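Xyloglucan-specific endo-beta-1,4-glucanase BoGH9A (Bacteroides ovatus, PDB 6DHT) catalyses the endohydrolysis of 1,4-beta-D-glucosidic linkages in the xyloglucan backbone, producing xyloglucan oligosaccharides. Local coordinates at residues Ser179-Gly184 with Thr371-Gly376; Phe342-Ser347 with Gly376-Leu381; Leu144-Ala149 with Pro326-Gly331; Tyr237-Thr242 with Tyr315-Leu320. All blocks are in the same frame, centred on the assembly; numbering follows the deposited sequence.

Overall arrangement
All four contacts lie in the glycosyl hydrolase family 9 domain and form two pairs. Contacts 1 and 2, with centres about 9 Å apart, share G376 and its calcium ion; T371 OG1 and N377 ND2, 2.7 Å apart, join them further. Contacts 3 and 4 have centres about 6 Å apart and reach the same small sheet, and K239 NZ meets G331 O at 2.7 Å. The pairs are farther apart: the centres of contacts 1 and 4 are about 19 Å apart, their nearest atoms about 7 Å. Both pairs approach the predicted catalytic residues: the side chain of W375 is about 10 Å from that of E548, and K239's about 8 Å from that of D171.

Contact 1. Residues Ser179-Gly184 with Thr371-Gly376; sequences SGYSIG and TAPGWG. With CA (calcium ion), chain C.
Y181 lays one face of its ring against the backbone of G374 and W375. W375 CA sits over that face in a CH-pi contact, 3.7 Å from the ring centroid, and the carbonyl carbon of G374 lies over it nearer the rim. G374 O approaches Y181 CE1 to 3.2 Å. P373 comes in at the edge, its CB 3.7 Å from Y181 OH. The phenol reaches the loop because its CG is anti to the backbone N (chi1 162°), which sends the ring outward from helix 176-192. Of the W375 side chain, CB comes nearest, 4.0 Å from Y181 CD2. Its indole leads away, touching V177 and N178 on the same helix and meeting Y333 edge to face, with a PEG molecule, probably from the crystallisation liquor, beside it. Farther out, N446 of helix 439-458 packs on Y181, and G376 O holds a calcium ion at 2.4 Å, sharing it with D335, H337, D340 and E341. The loop 371-376 is fixed between a metal and a helix. This is a connection of the helical barrel, the (alpha/alpha)6 fold of family 9, the W375 side chain lying about 10 Å from that of predicted proton donor E548.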
loop_
_atom_site.group_PDB
_atom_site.type_symbol
_atom_site.label_atom_id
_atom_site.label_comp_id
_atom_site.label_asym_id
_atom_site.label_seq_id
_atom_site.Cartn_x
_atom_site.Cartn_y
_atom_site.Cartn_z
ATOM N N SER A 179 9.574 3.431 -3.108
ATOM C CA SER A 179 9.375 2.179 -3.823
ATOM C C SER A 179 9.985 0.993 -3.063
ATOM O O SER A 179 9.418 -0.090 -3.105
ATOM C CB SER A 179 9.839 2.268 -5.279
ATOM O OG SER A 179 11.230 2.392 -5.380
ATOM N N GLY A 180 11.088 1.216 -2.358
ATOM C CA GLY A 180 11.686 0.209 -1.515
ATOM C C GLY A 180 10.753 -0.187 -0.395
ATOM O O GLY A 180 10.565 -1.376 -0.130
ATOM N N TYR A 181 10.180 0.799 0.275
ATOM C CA TYR A 181 9.180 0.571 1.316
ATOM C C TYR A 181 7.985 -0.212 0.758
ATOM O O TYR A 181 7.483 -1.181 1.375
ATOM C CB TYR A 181 8.654 1.907 1.851
ATOM C CG TYR A 181 7.366 1.718 2.581
ATOM C CD1 TYR A 181 7.330 1.234 3.888
ATOM C CD2 TYR A 181 6.175 1.996 1.948
ATOM C CE1 TYR A 181 6.103 1.044 4.535
ATOM C CE2 TYR A 181 4.969 1.802 2.564
ATOM C CZ TYR A 181 4.936 1.318 3.862
ATOM O OH TYR A 181 3.706 1.150 4.493
ATOM N N SER A 182 7.504 0.211 -0.403
ATOM C CA SER A 182 6.315 -0.393 -0.985
ATOM C C SER A 182 6.497 -1.884 -1.267
ATOM O O SER A 182 5.643 -2.716 -0.934
ATOM C CB SER A 182 5.915 0.329 -2.267
ATOM O OG SER A 182 5.471 1.673 -2.012
ATOM N N ILE A 183 7.602 -2.223 -1.912
ATOM C CA ILE A 183 7.960 -3.612 -2.152
ATOM C C ILE A 183 8.143 -4.333 -0.819
ATOM O O ILE A 183 7.650 -5.441 -0.648
ATOM C CB ILE A 183 9.236 -3.692 -2.970
ATOM C CG1 ILE A 183 9.048 -3.097 -4.362
ATOM C CG2 ILE A 183 9.663 -5.125 -3.072
ATOM C CD1 ILE A 183 10.327 -2.783 -5.086
ATOM N N GLY A 184 8.795 -3.689 0.145
ATOM C CA GLY A 184 9.015 -4.304 1.440
ATOM C C GLY A 184 7.715 -4.724 2.127
ATOM O O GLY A 184 7.641 -5.803 2.723
ATOM N N THR A 371 4.119 0.468 15.857
ATOM C CA THR A 371 3.389 1.481 15.085
ATOM C C THR A 371 3.187 0.897 13.704
ATOM O O THR A 371 4.001 0.116 13.242
ATOM C CB THR A 371 4.174 2.788 14.958
ATOM O OG1 THR A 371 5.470 2.512 14.432
ATOM C CG2 THR A 371 4.318 3.460 16.312
ATOM N N ALA A 372 2.099 1.274 13.041
ATOM C CA ALA A 372 1.785 0.728 11.725
ATOM C C ALA A 372 2.862 1.137 10.736
ATOM O O ALA A 372 3.533 2.168 10.925
ATOM C CB ALA A 372 0.424 1.245 11.264
ATOM N N PRO A 373 3.035 0.350 9.664
ATOM C CA PRO A 373 4.032 0.705 8.649
ATOM C C PRO A 373 3.685 1.983 7.881
ATOM O O PRO A 373 2.507 2.292 7.689
ATOM C CB PRO A 373 4.049 -0.539 7.737
ATOM C CG PRO A 373 2.693 -1.136 7.894
ATOM C CD PRO A 373 2.333 -0.905 9.343
ATOM N N GLY A 374 4.722 2.695 7.465
ATOM C CA GLY A 374 4.617 3.816 6.546
ATOM C C GLY A 374 5.960 4.053 5.905
ATOM O O GLY A 374 6.979 3.566 6.387
ATOM N N TRP A 375 5.980 4.813 4.814
ATOM C CA TRP A 375 7.208 4.952 4.045
ATOM C C TRP A 375 8.410 5.435 4.861
ATOM O O TRP A 375 9.533 5.045 4.591
ATOM C CB TRP A 375 7.009 5.807 2.788
ATOM C CG TRP A 375 6.660 7.262 3.015
ATOM C CD1 TRP A 375 5.425 7.813 2.931
ATOM C CD2 TRP A 375 7.563 8.337 3.349
ATOM N NE1 TRP A 375 5.496 9.177 3.173
ATOM C CE2 TRP A 375 6.797 9.514 3.439
ATOM C CE3 TRP A 375 8.939 8.414 3.569
ATOM C CZ2 TRP A 375 7.365 10.763 3.749
ATOM C CZ3 TRP A 375 9.506 9.658 3.878
ATOM C CH2 TRP A 375 8.713 10.803 3.967
ATOM N N GLY A 376 8.153 6.277 5.856
ATOM C CA GLY A 376 9.216 6.851 6.664
ATOM C C GLY A 376 9.358 6.197 8.023
ATOM O O GLY A 376 10.207 6.584 8.826
HETATM CA CA CA C . 12.478 6.621 9.479
HETATM O O HOH W 1 11.308 8.302 10.849
#

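Contact 2. Residues Phe342-Ser347 with Gly376-Leu381; sequences FFWAAS and GNTFAL. With CA (calcium ion), chain C.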
loop_
_atom_site.group_PDB
_atom_site.type_symbol
_atom_site.label_atom_id
_atom_site.label_comp_id
_atom_site.label_asym_id
_atom_site.label_seq_id
_atom_site.Cartn_x
_atom_site.Cartn_y
_atom_site.Cartn_z
ATOM N N PHE A 342 17.428 1.483 9.835
ATOM C CA PHE A 342 18.526 0.642 10.306
ATOM C C PHE A 342 17.968 -0.672 10.884
ATOM O O PHE A 342 18.469 -1.754 10.583
ATOM C CB PHE A 342 19.379 1.384 11.354
ATOM C CG PHE A 342 20.511 2.204 10.765
ATOM C CD1 PHE A 342 21.582 1.578 10.166
ATOM C CD2 PHE A 342 20.484 3.576 10.821
ATOM C CE1 PHE A 342 22.624 2.306 9.634
ATOM C CE2 PHE A 342 21.536 4.322 10.291
ATOM C CZ PHE A 342 22.601 3.669 9.692
ATOM N N PHE A 343 16.882 -0.573 11.652
ATOM C CA PHE A 343 16.291 -1.777 12.251
ATOM C C PHE A 343 15.792 -2.737 11.194
ATOM O O PHE A 343 16.062 -3.941 11.235
ATOM C CB PHE A 343 15.152 -1.416 13.188
ATOM C CG PHE A 343 14.429 -2.603 13.740
ATOM C CD1 PHE A 343 15.044 -3.393 14.685
ATOM C CD2 PHE A 343 13.137 -2.923 13.341
ATOM C CE1 PHE A 343 14.405 -4.480 15.217
ATOM C CE2 PHE A 343 12.496 -4.013 13.873
ATOM C CZ PHE A 343 13.126 -4.797 14.817
ATOM N N TRP A 344 15.049 -2.205 10.231
ATOM C CA TRP A 344 14.499 -3.053 9.174
ATOM C C TRP A 344 15.625 -3.678 8.333
ATOM O O TRP A 344 15.661 -4.901 8.126
ATOM C CB TRP A 344 13.472 -2.272 8.317
ATOM C CG TRP A 344 12.938 -3.072 7.181
ATOM C CD1 TRP A 344 12.686 -4.407 7.164
ATOM C CD2 TRP A 344 12.646 -2.594 5.859
ATOM N NE1 TRP A 344 12.255 -4.806 5.916
ATOM C CE2 TRP A 344 12.195 -3.703 5.105
ATOM C CE3 TRP A 344 12.685 -1.335 5.251
ATOM C CZ2 TRP A 344 11.834 -3.601 3.764
ATOM C CZ3 TRP A 344 12.312 -1.235 3.909
ATOM C CH2 TRP A 344 11.888 -2.366 3.190
ATOM N N ALA A 345 16.575 -2.860 7.891
ATOM C CA ALA A 345 17.690 -3.383 7.120
ATOM C C ALA A 345 18.545 -4.419 7.857
ATOM O O ALA A 345 18.865 -5.446 7.304
ATOM C CB ALA A 345 18.590 -2.242 6.626
ATOM N N ALA A 346 18.904 -4.119 9.102
ATOM C CA ALA A 346 19.737 -5.049 9.864
ATOM C C ALA A 346 18.967 -6.345 10.065
ATOM O O ALA A 346 19.552 -7.427 9.970
ATOM C CB ALA A 346 20.128 -4.431 11.179
ATOM N N SER A 347 17.661 -6.247 10.342
ATOM C CA SER A 347 16.835 -7.456 10.521
ATOM C C SER A 347 16.825 -8.316 9.257
ATOM O O SER A 347 17.088 -9.515 9.310
ATOM C CB SER A 347 15.412 -7.101 10.939
ATOM O OG SER A 347 15.393 -6.516 12.220
ATOM N N GLY A 376 8.153 6.277 5.856
ATOM C CA GLY A 376 9.216 6.851 6.664
ATOM C C GLY A 376 9.358 6.197 8.023
ATOM O O GLY A 376 10.207 6.584 8.826
ATOM N N ASN A 377 8.522 5.202 8.276
ATOM C CA ASN A 377 8.516 4.487 9.546
ATOM C C ASN A 377 8.446 2.995 9.292
ATOM O O ASN A 377 7.362 2.390 9.243
ATOM C CB ASN A 377 7.358 4.906 10.440
ATOM C CG ASN A 377 7.339 4.117 11.773
ATOM O OD1 ASN A 377 8.297 3.371 12.126
ATOM N ND2 ASN A 377 6.242 4.268 12.512
ATOM N N THR A 378 9.624 2.401 9.153
ATOM C CA THR A 378 9.732 1.024 8.694
ATOM C C THR A 378 9.916 0.039 9.850
ATOM O O THR A 378 10.239 -1.127 9.621
ATOM C CB THR A 378 10.872 0.864 7.686
ATOM O OG1 THR A 378 12.126 1.232 8.284
ATOM C CG2 THR A 378 10.644 1.755 6.483
ATOM N N PHE A 379 9.709 0.475 11.090
ATOM C CA PHE A 379 9.834 -0.466 12.221
ATOM C C PHE A 379 8.976 -1.695 11.996
ATOM O O PHE A 379 9.423 -2.823 12.212
ATOM C CB PHE A 379 9.429 0.183 13.547
ATOM C CG PHE A 379 10.542 0.947 14.254
ATOM C CD1 PHE A 379 11.812 0.408 14.412
ATOM C CD2 PHE A 379 10.280 2.182 14.819
ATOM C CE1 PHE A 379 12.793 1.101 15.095
ATOM C CE2 PHE A 379 11.274 2.877 15.480
ATOM C CZ PHE A 379 12.526 2.321 15.618
ATOM N N ALA A 380 7.739 -1.487 11.574
ATOM C CA ALA A 380 6.831 -2.608 11.417
ATOM C C ALA A 380 7.335 -3.649 10.427
ATOM O O ALA A 380 7.067 -4.833 10.582
ATOM C CB ALA A 380 5.439 -2.100 11.001
ATOM N N LEU A 381 8.048 -3.226 9.400
ATOM C CA LEU A 381 8.510 -4.172 8.410
ATOM C C LEU A 381 9.575 -5.071 9.029
ATOM O O LEU A 381 9.661 -6.242 8.717
ATOM C CB LEU A 381 9.052 -3.467 7.167
ATOM C CG LEU A 381 8.051 -2.608 6.392
ATOM C CD1 LEU A 381 8.722 -2.113 5.115
ATOM C CD2 LEU A 381 6.756 -3.332 6.116
HETATM CA CA CA C . 12.478 6.621 9.479
HETATM O O HOH W 1 11.308 8.302 10.849
#
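Two helices of the family 9 helical barrel meet beside a calcium site: F343 and W344 on helix 339-353 pack against T378, F379 and L381 at the start of helix 379-386. W344 projects toward the second helix with CG opposite the backbone N (chi1 177°). L381 covers one face of the indole, its CD1 3.6 Å from the centroid of the W344 six-membered ring and only 8° off the normal, a CH-pi contact. L381 CB extends the cover toward the pyrrole part, 3.7 Å from W344 NE1, while that N-H itself bonds to E348. T378 adds its CB at 3.7 Å from W344 CE3, and its carbonyl O lies against W344 CB. With W344 cut back to an alanine, L381 CD1 would probably lose its aromatic partner and E348 the indole N-H, and a gap would open between the helices. The other half of the contact is an offset edge-to-face pair: F379 turns its edge to the face of F343, centroids 5.8 Å apart and planes at 62°. F379 CD1 comes within 3.7 Å of F343 CD2, and F379 O lies in plane at the edge of the F343 ring. P367 touches both phenylalanines. On the first helix, S347 N and S347 OG grip F343 O from opposite faces of its plane. The contact is mostly apolar and aromatic, with no hydrogen bond between the two segments. Ring and methyl packing thus probably holds the helices together, while the calcium ion, shared by G376 O and D340, and the bond from T378 N to D340 fix the turn before helix 379-386.

Contact 3. Residues Leu144-Ala149 with Pro326-Gly331; sequences LIHPSA and PAIATG
The imidazole of H146 meets P326 at its edge and carries P147 CD over one face, 3.3 Å above the plane and toward the rim. S148 CB also lies in the ring plane at the edge, and the ring of Y259 packs edge to face with the histidine. Across the contact, H146 NE2 donates to P326 O at 2.8 Å. The bond is nearly straight (165° at the hydrogen), close to the ring plane and in the plane of the carbonyl. The ring is delivered there by a trans first torsion (chi1 -167°). I328 comes in obliquely, its CD1 3.8 Å from H146 NE2, and P326 CD lies at the same distance from that nitrogen. On the far side ND1 is held from its own loop: S148 N donates to H146 ND1 at 3.2 Å, tilted 34° from the ring plane, and S148 OG is 2.7 Å from H146 ND1 in a hydrogen bond. Both ring nitrogens are therefore engaged and the rotation of the ring is fixed. A phenylalanine at H146 would probably leave P326 O without its donor and the backbone N-H of S148 without its acceptor, and the ring free to turn. P326 itself follows a cis peptide bond. The arrangement joins the end of strand 143-145, which pairs with strand 259-260 in the five-stranded sheet, to the loop leading from helix 317-321 toward helix 339-353; L320 of the former helix packs on H146, and I328 also reaches K239 and T241 of strand 239-241.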
loop_
_atom_site.group_PDB
_atom_site.type_symbol
_atom_site.label_atom_id
_atom_site.label_comp_id
_atom_site.label_asym_id
_atom_site.label_seq_id
_atom_site.Cartn_x
_atom_site.Cartn_y
_atom_site.Cartn_z
ATOM N N LEU A 144 21.182 12.281 -15.987
ATOM C CA LEU A 144 22.346 13.052 -15.551
ATOM C C LEU A 144 22.635 12.910 -14.071
ATOM O O LEU A 144 21.729 12.962 -13.239
ATOM C CB LEU A 144 22.110 14.536 -15.828
ATOM C CG LEU A 144 22.691 15.125 -17.114
ATOM C CD1 LEU A 144 22.503 14.212 -18.311
ATOM C CD2 LEU A 144 22.044 16.479 -17.362
ATOM N N ILE A 145 23.908 12.747 -13.736
ATOM C CA ILE A 145 24.337 12.924 -12.361
ATOM C C ILE A 145 24.188 14.400 -12.019
ATOM O O ILE A 145 24.929 15.244 -12.527
ATOM C CB ILE A 145 25.810 12.489 -12.151
ATOM C CG1 ILE A 145 26.002 11.003 -12.479
ATOM C CG2 ILE A 145 26.265 12.799 -10.734
ATOM C CD1 ILE A 145 25.305 10.013 -11.525
ATOM N N HIS A 146 23.208 14.717 -11.187
ATOM C CA HIS A 146 23.037 16.045 -10.626
ATOM C C HIS A 146 24.282 16.419 -9.818
ATOM O O HIS A 146 24.982 15.539 -9.332
ATOM C CB HIS A 146 21.813 16.028 -9.726
ATOM C CG HIS A 146 21.330 17.377 -9.305
ATOM N ND1 HIS A 146 21.588 17.901 -8.058
ATOM C CD2 HIS A 146 20.571 18.295 -9.947
ATOM C CE1 HIS A 146 21.010 19.081 -7.948
ATOM N NE2 HIS A 146 20.378 19.342 -9.080
ATOM N N PRO A 147 24.585 17.724 -9.701
ATOM C CA PRO A 147 25.744 18.083 -8.879
ATOM C C PRO A 147 25.677 17.532 -7.448
ATOM O O PRO A 147 26.719 17.201 -6.889
ATOM C CB PRO A 147 25.697 19.613 -8.881
ATOM C CG PRO A 147 25.118 19.950 -10.207
ATOM C CD PRO A 147 24.082 18.879 -10.469
ATOM N N SER A 148 24.477 17.411 -6.883
ATOM C CA SER A 148 24.332 16.884 -5.526
ATOM C C SER A 148 24.721 15.402 -5.428
ATOM O O SER A 148 24.976 14.893 -4.333
ATOM C CB SER A 148 22.898 17.043 -5.048
ATOM O OG SER A 148 22.022 16.321 -5.896
ATOM N N ALA A 149 24.779 14.721 -6.567
ATOM C CA ALA A 149 25.055 13.291 -6.602
ATOM C C ALA A 149 26.461 12.946 -7.084
ATOM O O ALA A 149 26.812 11.770 -7.151
ATOM C CB ALA A 149 24.012 12.581 -7.483
ATOM N N PRO A 326 20.413 22.348 -11.198
ATOM C CA PRO A 326 19.141 23.046 -11.020
ATOM C C PRO A 326 18.450 22.648 -9.729
ATOM O O PRO A 326 18.684 21.546 -9.212
ATOM C CB PRO A 326 18.316 22.583 -12.228
ATOM C CG PRO A 326 18.871 21.263 -12.567
ATOM C CD PRO A 326 20.343 21.352 -12.279
ATOM N N ALA A 327 17.622 23.535 -9.207
ATOM C CA ALA A 327 16.873 23.246 -8.002
ATOM C C ALA A 327 15.917 22.094 -8.304
ATOM O O ALA A 327 15.410 21.977 -9.417
ATOM C CB ALA A 327 16.110 24.462 -7.553
ATOM N N ILE A 328 15.703 21.241 -7.308
ATOM C CA ILE A 328 14.799 20.099 -7.420
ATOM C C ILE A 328 13.571 20.380 -6.575
ATOM O O ILE A 328 13.705 20.738 -5.409
ATOM C CB ILE A 328 15.488 18.832 -6.892
ATOM C CG1 ILE A 328 16.832 18.604 -7.592
ATOM C CG2 ILE A 328 14.556 17.620 -7.037
ATOM C CD1 ILE A 328 16.742 18.346 -9.074
ATOM N N ALA A 329 12.365 20.233 -7.137
ATOM C CA ALA A 329 11.139 20.587 -6.423
ATOM C C ALA A 329 10.070 19.494 -6.393
ATOM O O ALA A 329 8.912 19.759 -6.091
ATOM C CB ALA A 329 10.542 21.853 -7.035
ATOM N N THR A 330 10.495 18.273 -6.691
ATOM C CA THR A 330 9.592 17.121 -6.707
ATOM C C THR A 330 9.591 16.479 -5.317
ATOM O O THR A 330 10.147 17.035 -4.395
ATOM C CB THR A 330 10.039 16.131 -7.755
ATOM O OG1 THR A 330 11.369 15.735 -7.461
ATOM C CG2 THR A 330 10.001 16.768 -9.143
ATOM N N GLY A 331 8.977 15.299 -5.154
ATOM C CA GLY A 331 8.720 14.770 -3.819
ATOM C C GLY A 331 9.965 14.619 -2.954
ATOM O O GLY A 331 10.960 14.064 -3.394
#

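Contact 4. Residues Tyr237-Thr242 with Tyr315-Leu320; sequences YHKLTT and YNQNLL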
loop_
_atom_site.group_PDB
_atom_site.type_symbol
_atom_site.label_atom_id
_atom_site.label_comp_id
_atom_site.label_asym_id
_atom_site.label_seq_id
_atom_site.Cartn_x
_atom_site.Cartn_y
_atom_site.Cartn_z
ATOM N N TYR A 237 21.321 6.768 -4.733
ATOM C CA TYR A 237 20.742 8.077 -5.023
ATOM C C TYR A 237 19.310 8.082 -4.520
ATOM O O TYR A 237 18.608 7.079 -4.655
ATOM C CB TYR A 237 20.796 8.350 -6.537
ATOM C CG TYR A 237 22.189 8.181 -7.121
ATOM C CD1 TYR A 237 23.225 9.025 -6.743
ATOM C CD2 TYR A 237 22.451 7.209 -8.052
ATOM C CE1 TYR A 237 24.492 8.872 -7.273
ATOM C CE2 TYR A 237 23.709 7.041 -8.582
ATOM C CZ TYR A 237 24.722 7.875 -8.184
ATOM O OH TYR A 237 25.965 7.684 -8.732
ATOM N N HIS A 238 18.882 9.189 -3.925
ATOM C CA HIS A 238 17.570 9.272 -3.273
ATOM C C HIS A 238 16.429 9.060 -4.257
ATOM O O HIS A 238 15.466 8.343 -3.956
ATOM C CB HIS A 238 17.443 10.618 -2.567
ATOM C CG HIS A 238 16.298 10.727 -1.605
ATOM N ND1 HIS A 238 16.255 10.064 -0.392
ATOM C CD2 HIS A 238 15.169 11.465 -1.660
ATOM C CE1 HIS A 238 15.154 10.392 0.251
ATOM N NE2 HIS A 238 14.469 11.237 -0.499
ATOM N N LYS A 239 16.498 9.701 -5.421
ATOM C CA LYS A 239 15.430 9.594 -6.408
ATOM C C LYS A 239 15.951 9.918 -7.811
ATOM O O LYS A 239 17.068 10.455 -7.977
ATOM C CB LYS A 239 14.272 10.508 -6.040
ATOM C CG LYS A 239 14.680 11.988 -5.926
ATOM C CD LYS A 239 13.483 12.869 -5.622
ATOM C CE LYS A 239 13.899 14.306 -5.299
ATOM N NZ LYS A 239 12.747 15.210 -5.094
ATOM N N LEU A 240 15.147 9.564 -8.810
ATOM C CA LEU A 240 15.378 9.905 -10.201
ATOM C C LEU A 240 14.232 10.816 -10.580
ATOM O O LEU A 240 13.064 10.445 -10.463
ATOM C CB LEU A 240 15.444 8.650 -11.057
ATOM C CG LEU A 240 15.873 8.803 -12.523
ATOM C CD1 LEU A 240 16.278 7.468 -13.096
ATOM C CD2 LEU A 240 14.743 9.383 -13.355
ATOM N N THR A 241 14.550 12.046 -10.990
ATOM C CA THR A 241 13.541 13.088 -11.065
ATOM C C THR A 241 13.863 14.145 -12.120
ATOM O O THR A 241 15.012 14.306 -12.545
ATOM C CB THR A 241 13.401 13.786 -9.675
ATOM O OG1 THR A 241 12.331 14.723 -9.666
ATOM C CG2 THR A 241 14.727 14.461 -9.258
ATOM N N THR A 242 12.821 14.842 -12.542
ATOM C CA THR A 242 12.984 16.096 -13.277
ATOM C C THR A 242 13.133 17.184 -12.233
ATOM O O THR A 242 12.837 16.986 -11.065
ATOM C CB THR A 242 11.755 16.352 -14.136
ATOM O OG1 THR A 242 10.581 16.188 -13.346
ATOM C CG2 THR A 242 11.704 15.406 -15.305
ATOM N N TYR A 315 18.079 13.378 3.490
ATOM C CA TYR A 315 17.750 14.096 2.278
ATOM C C TYR A 315 16.959 15.314 2.663
ATOM O O TYR A 315 15.786 15.217 3.020
ATOM C CB TYR A 315 16.917 13.259 1.299
ATOM C CG TYR A 315 16.700 13.996 -0.011
ATOM C CD1 TYR A 315 17.702 14.024 -0.965
ATOM C CD2 TYR A 315 15.513 14.653 -0.285
ATOM C CE1 TYR A 315 17.533 14.697 -2.162
ATOM C CE2 TYR A 315 15.334 15.333 -1.477
ATOM C CZ TYR A 315 16.354 15.354 -2.410
ATOM O OH TYR A 315 16.205 16.021 -3.603
ATOM N N ASN A 316 17.615 16.469 2.609
ATOM C CA ASN A 316 16.949 17.749 2.814
ATOM C C ASN A 316 16.989 18.537 1.516
ATOM O O ASN A 316 18.061 18.965 1.074
ATOM C CB ASN A 316 17.627 18.546 3.932
ATOM C CG ASN A 316 16.822 19.751 4.347
ATOM O OD1 ASN A 316 16.437 20.563 3.515
ATOM N ND2 ASN A 316 16.526 19.854 5.638
ATOM N N GLN A 317 15.826 18.728 0.907
ATOM C CA GLN A 317 15.778 19.291 -0.435
ATOM C C GLN A 317 16.072 20.786 -0.409
ATOM O O GLN A 317 16.749 21.305 -1.293
ATOM C CB GLN A 317 14.417 19.052 -1.083
ATOM C CG GLN A 317 14.438 19.267 -2.578
ATOM C CD GLN A 317 13.434 18.389 -3.290
ATOM O OE1 GLN A 317 13.779 17.320 -3.792
ATOM N NE2 GLN A 317 12.202 18.838 -3.346
ATOM N N ASN A 318 15.534 21.469 0.588
ATOM C CA ASN A 318 15.810 22.894 0.756
ATOM C C ASN A 318 17.311 23.174 0.867
ATOM O O ASN A 318 17.827 24.082 0.209
ATOM C CB ASN A 318 15.057 23.444 1.967
ATOM C CG ASN A 318 13.618 23.837 1.635
ATOM O OD1 ASN A 318 13.145 23.625 0.514
ATOM N ND2 ASN A 318 12.916 24.411 2.613
ATOM N N LEU A 319 18.024 22.392 1.673
ATOM C CA LEU A 319 19.465 22.576 1.791
ATOM C C LEU A 319 20.188 22.218 0.508
ATOM O O LEU A 319 21.202 22.821 0.173
ATOM C CB LEU A 319 20.029 21.731 2.921
ATOM C CG LEU A 319 19.533 22.057 4.320
ATOM C CD1 LEU A 319 20.293 21.192 5.303
ATOM C CD2 LEU A 319 19.696 23.545 4.648
ATOM N N LEU A 320 19.676 21.223 -0.203
ATOM C CA LEU A 320 20.277 20.795 -1.449
ATOM C C LEU A 320 20.161 21.927 -2.462
ATOM O O LEU A 320 21.093 22.198 -3.220
ATOM C CB LEU A 320 19.563 19.540 -1.956
ATOM C CG LEU A 320 20.073 18.873 -3.231
ATOM C CD1 LEU A 320 19.734 17.379 -3.190
ATOM C CD2 LEU A 320 19.470 19.512 -4.477
#
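H238 and Y315 both hold CG trans to the backbone N (chi1 -167° and -175°), which brings their rings face to face. They form an offset, parallel-displaced stack, centroids 4.1 Å apart and planes at 7°, that joins the residue leading into strand 239-241, of the small mixed sheet, to the turn before helix 317-321, beside the (alpha/alpha)6 barrel of family 9. The displacement sets H238 CD2 over Y315 CG at 3.4 Å, and slides Y315 CB over the imidazole, 3.5 Å from the centroid of the H238 ring, for a CH-pi contact. Both ring nitrogens of H238 are bonded outside the pair, ND1 to S264 OG and NE2 to E332 O, which fixes the turn of the ring. The next residue, K239, starts with CG between its backbone N and carbonyl carbon, then runs extended, crossing Y315 at about a right angle with CE 3.3 Å from Y315 OH. Its NZ, buried, has three hydrogen-bond partners, Q317 OE1, T330 OG1 and G331 O, which would offset the cost of burying a charged amine. On the helical side N316 is the N-cap, and its OD1 takes the N-H of L319 at 3.0 Å. Q317 follows, its backbone N bonded to E332. Its side-chain amide is held at both ends, NE2 by T330 O and OE1 by two donors. The Q317 carbonyl is where strand and helix meet: K239 NZ at 2.7 Å and Y315 OH at 2.8 Å both donate to Q317 OE1, each in the carbonyl plane and on a lone pair.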